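Local coordinates for cupin 2 conserved barrel domain protein (Leptotrichia buccalis, PDB 3RNS), which is of unknown function but carries a cupin domain, the conserved beta-barrel fold of a large and functionally diverse superfamily, at residues M158-G163 and E216-L221. Numbering follows the deposited sequence.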
HETATM    1  N   MSE A 158       9.815   1.508   5.486  1.00 29.34           N
HETATM    2  CA  MSE A 158      10.618   1.792   6.685  1.00 31.38           C
HETATM    3  C   MSE A 158      10.633   0.632   7.634  1.00 29.23           C
HETATM    4  O   MSE A 158       9.630  -0.056   7.764  1.00 31.23           O
HETATM    5  CB  MSE A 158      10.075   3.016   7.435  1.00 30.86           C
HETATM    6  CG  MSE A 158       9.659   4.182   6.496  1.00 38.64           C
HETATM    7 SE   MSE A 158       8.995   5.756   7.510  0.60 47.50          SE
HETATM    8  CE  MSE A 158      10.576   6.253   8.402  1.00 45.42           C
ATOM      9  N   SER A 159      11.778   0.399   8.267  1.00 29.16           N
ATOM     10  CA  SER A 159      11.888  -0.538   9.399  1.00 28.25           C
ATOM     11  C   SER A 159      12.195   0.247  10.668  1.00 28.72           C
ATOM     12  O   SER A 159      12.975   1.243  10.632  1.00 28.62           O
ATOM     13  CB  SER A 159      12.965  -1.604   9.153  1.00 28.68           C
ATOM     14  OG  SER A 159      14.276  -1.028   9.136  1.00 29.37           O
ATOM     15  N   PHE A 160      11.561  -0.157  11.770  1.00 27.16           N
ATOM     16  CA  PHE A 160      11.716   0.517  13.060  1.00 28.29           C
ATOM     17  C   PHE A 160      12.168  -0.583  14.040  1.00 29.06           C
ATOM     18  O   PHE A 160      11.499  -1.631  14.167  1.00 28.52           O
ATOM     19  CB  PHE A 160      10.382   1.061  13.605  1.00 28.47           C
ATOM     20  CG  PHE A 160       9.863   2.290  12.937  1.00 29.34           C
ATOM     21  CD1 PHE A 160       9.347   2.240  11.645  1.00 33.05           C
ATOM     22  CD2 PHE A 160       9.798   3.511  13.639  1.00 30.34           C
ATOM     23  CE1 PHE A 160       8.816   3.406  11.040  1.00 30.43           C
ATOM     24  CE2 PHE A 160       9.269   4.651  13.025  1.00 29.23           C
ATOM     25  CZ  PHE A 160       8.817   4.597  11.732  1.00 30.87           C
ATOM     26  N   TRP A 161      13.291  -0.365  14.707  1.00 28.41           N
ATOM     27  CA  TRP A 161      13.650  -1.210  15.826  1.00 28.76           C
ATOM     28  C   TRP A 161      12.790  -0.800  17.020  1.00 29.17           C
ATOM     29  O   TRP A 161      12.500   0.379  17.221  1.00 29.22           O
ATOM     30  CB  TRP A 161      15.137  -1.062  16.156  1.00 29.77           C
ATOM     31  CG  TRP A 161      15.614  -2.112  17.062  1.00 28.63           C
ATOM     32  CD1 TRP A 161      15.716  -2.028  18.434  1.00 32.82           C
ATOM     33  CD2 TRP A 161      16.073  -3.421  16.700  1.00 29.19           C
ATOM     34  NE1 TRP A 161      16.224  -3.193  18.927  1.00 32.15           N
ATOM     35  CE2 TRP A 161      16.421  -4.080  17.893  1.00 32.64           C
ATOM     36  CE3 TRP A 161      16.240  -4.092  15.475  1.00 28.25           C
ATOM     37  CZ2 TRP A 161      16.936  -5.393  17.909  1.00 34.59           C
ATOM     38  CZ3 TRP A 161      16.699  -5.415  15.489  1.00 34.24           C
ATOM     39  CH2 TRP A 161      17.070  -6.042  16.704  1.00 34.76           C
ATOM     40  N   LYS A 162      12.414  -1.774  17.830  1.00 30.65           N
ATOM     41  CA  LYS A 162      11.652  -1.521  19.057  1.00 31.91           C
ATOM     42  C   LYS A 162      12.233  -0.371  19.858  1.00 32.57           C
ATOM     43  O   LYS A 162      13.449  -0.294  20.059  1.00 32.81           O
ATOM     44  CB  LYS A 162      11.667  -2.788  19.901  1.00 34.13           C
ATOM     45  CG  LYS A 162      10.993  -2.613  21.218  1.00 38.31           C
ATOM     46  CD  LYS A 162      11.102  -3.828  22.042  1.00 45.41           C
ATOM     47  CE  LYS A 162      10.367  -3.620  23.347  1.00 49.58           C
ATOM     48  NZ  LYS A 162      10.591  -4.842  24.157  1.00 55.58           N
ATOM     49  N   GLY A 163      11.384   0.549  20.296  1.00 32.88           N
ATOM     50  CA  GLY A 163      11.843   1.733  21.016  1.00 33.39           C
ATOM     51  C   GLY A 163      12.072   2.937  20.159  1.00 33.97           C
ATOM     52  O   GLY A 163      12.231   4.015  20.686  1.00 34.59           O
ATOM     53  N   GLU A 216       7.473  -4.082  19.810  1.00 37.54           N
ATOM     54  CA  GLU A 216       8.380  -4.919  19.022  1.00 36.58           C
ATOM     55  C   GLU A 216       8.812  -4.209  17.745  1.00 34.04           C
ATOM     56  O   GLU A 216       8.328  -3.143  17.445  1.00 33.05           O
ATOM     57  CB  GLU A 216       7.685  -6.218  18.647  1.00 37.40           C
ATOM     58  CG  GLU A 216       6.455  -6.003  17.733  1.00 38.88           C
ATOM     59  CD  GLU A 216       5.608  -7.314  17.542  1.00 45.99           C
ATOM     60  OE1 GLU A 216       5.959  -8.173  16.682  1.00 46.40           O
ATOM     61  OE2 GLU A 216       4.575  -7.465  18.256  1.00 49.77           O
ATOM     62  N   ASN A 217       9.748  -4.805  17.031  1.00 32.27           N
ATOM     63  CA  ASN A 217      10.179  -4.255  15.757  1.00 31.88           C
ATOM     64  C   ASN A 217       9.042  -4.278  14.748  1.00 29.72           C
ATOM     65  O   ASN A 217       8.213  -5.171  14.756  1.00 29.59           O
ATOM     66  CB  ASN A 217      11.343  -5.036  15.146  1.00 31.73           C
ATOM     67  CG  ASN A 217      12.557  -5.238  16.086  1.00 33.70           C
ATOM     68  OD1 ASN A 217      12.832  -4.485  17.011  1.00 30.52           O
ATOM     69  ND2 ASN A 217      13.322  -6.274  15.772  1.00 34.05           N
ATOM     70  N   PHE A 218       8.971  -3.290  13.863  1.00 29.19           N
ATOM     71  CA  PHE A 218       7.974  -3.351  12.800  1.00 27.45           C
ATOM     72  C   PHE A 218       8.469  -2.742  11.504  1.00 27.88           C
ATOM     73  O   PHE A 218       9.441  -1.974  11.471  1.00 27.31           O
ATOM     74  CB  PHE A 218       6.592  -2.777  13.269  1.00 27.64           C
ATOM     75  CG  PHE A 218       6.461  -1.292  13.165  1.00 27.17           C
ATOM     76  CD1 PHE A 218       5.841  -0.728  12.084  1.00 26.43           C
ATOM     77  CD2 PHE A 218       6.962  -0.450  14.155  1.00 26.20           C
ATOM     78  CE1 PHE A 218       5.744   0.641  11.960  1.00 29.29           C
ATOM     79  CE2 PHE A 218       6.838   0.913  14.062  1.00 27.95           C
ATOM     80  CZ  PHE A 218       6.232   1.475  12.930  1.00 27.53           C
ATOM     81  N   LYS A 219       7.810  -3.109  10.415  1.00 27.52           N
ATOM     82  CA  LYS A 219       8.045  -2.481   9.117  1.00 27.84           C
ATOM     83  C   LYS A 219       6.708  -1.973   8.555  1.00 26.90           C
ATOM     84  O   LYS A 219       5.635  -2.574   8.781  1.00 26.60           O
ATOM     85  CB  LYS A 219       8.671  -3.502   8.116  1.00 27.43           C
ATOM     86  CG  LYS A 219      10.036  -3.962   8.467  1.00 29.52           C
ATOM     87  CD  LYS A 219      10.537  -5.052   7.527  1.00 28.58           C
ATOM     88  CE  LYS A 219      11.825  -5.586   7.990  1.00 32.29           C
ATOM     89  NZ  LYS A 219      12.355  -6.575   7.057  1.00 29.23           N
HETATM   90  N   MSE A 220       6.785  -0.881   7.811  1.00 27.05           N
HETATM   91  CA  MSE A 220       5.638  -0.328   7.155  1.00 27.72           C
HETATM   92  C   MSE A 220       5.949   0.247   5.780  1.00 27.19           C
HETATM   93  O   MSE A 220       7.063   0.668   5.480  1.00 28.76           O
HETATM   94  CB  MSE A 220       5.085   0.806   8.021  1.00 27.86           C
HETATM   95  CG  MSE A 220       6.157   1.873   8.382  1.00 31.70           C
HETATM   96 SE   MSE A 220       5.380   3.590   9.074  0.60 44.70          SE
HETATM   97  CE  MSE A 220       4.720   4.206   7.422  1.00 37.41           C
ATOM     98  N   LEU A 221       4.931   0.259   4.951  1.00 26.46           N
ATOM     99  CA  LEU A 221       4.885   0.991   3.725  1.00 26.92           C
ATOM    100  C   LEU A 221       4.010   2.226   3.926  1.00 27.19           C
ATOM    101  O   LEU A 221       2.863   2.143   4.437  1.00 27.52           O
ATOM    102  CB  LEU A 221       4.277   0.122   2.616  1.00 27.45           C
ATOM    103  CG  LEU A 221       3.838   0.759   1.273  1.00 27.98           C
ATOM    104  CD1 LEU A 221       5.055   1.293   0.446  1.00 24.87           C
ATOM    105  CD2 LEU A 221       2.952  -0.270   0.492  1.00 26.51           C
TER
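Phe-160 and Phe-218 pair across two antiparallel strands of the cupin beta-barrel, 153-160 and 218-225, and their rings stack on one face of the sheet. Two hydrogen-bonded pairs fix the register, Met-158 with Met-220 and Phe-160 with Phe-218; Phe-160 N reaches Phe-218 O at 2.8 Å. Between them Ser-159 faces Lys-219 as a non-hydrogen-bonded pair, with Ser-159 CB 3.8 Å from Lys-219 CG.

On the other face of the sheet the rings of Phe-160 and Phe-218 form an offset stack, centroids 4.5 Å apart and planes 13° from parallel. Chi1 of 84° sets Phe-218 CG between its backbone N and carbonyl carbon; in the stack CZ lies over one face of the Phe-160 ring, toward its rim, 3.5 Å from Phe-160 CD1. The selenium of Met-220, a selenomethionine, meets the same ring obliquely, SE 4.0 Å from Phe-160 CE1, a Met-aromatic contact.

Beyond the strand ends, Asn-217 takes over the pairing with its side chain: Lys-162 N donates to Asn-217 OD1 in a nearly straight bond (170° at the hydrogen). The same oxygen sits over the centre of one indole face, 3.4 Å from Trp-161 CD2, while Asn-217 ND2 approaches Trp-161 CZ3. An alanine at Trp-161 would probably leave the Asn-217 amide without the indole face beside it and freer to turn.

Strand 142-150 flanks 153-160, and 174-180 lies beyond 218-225. Val-211 of strand 209-212 touches both phenylalanines, whereas on the opposite face Ser-159 OG hydrogen-bonds Glu-136 O and Lys-219 NZ hydrogen-bonds Val-135 O, tying this face to the loop leading into strand 142-150.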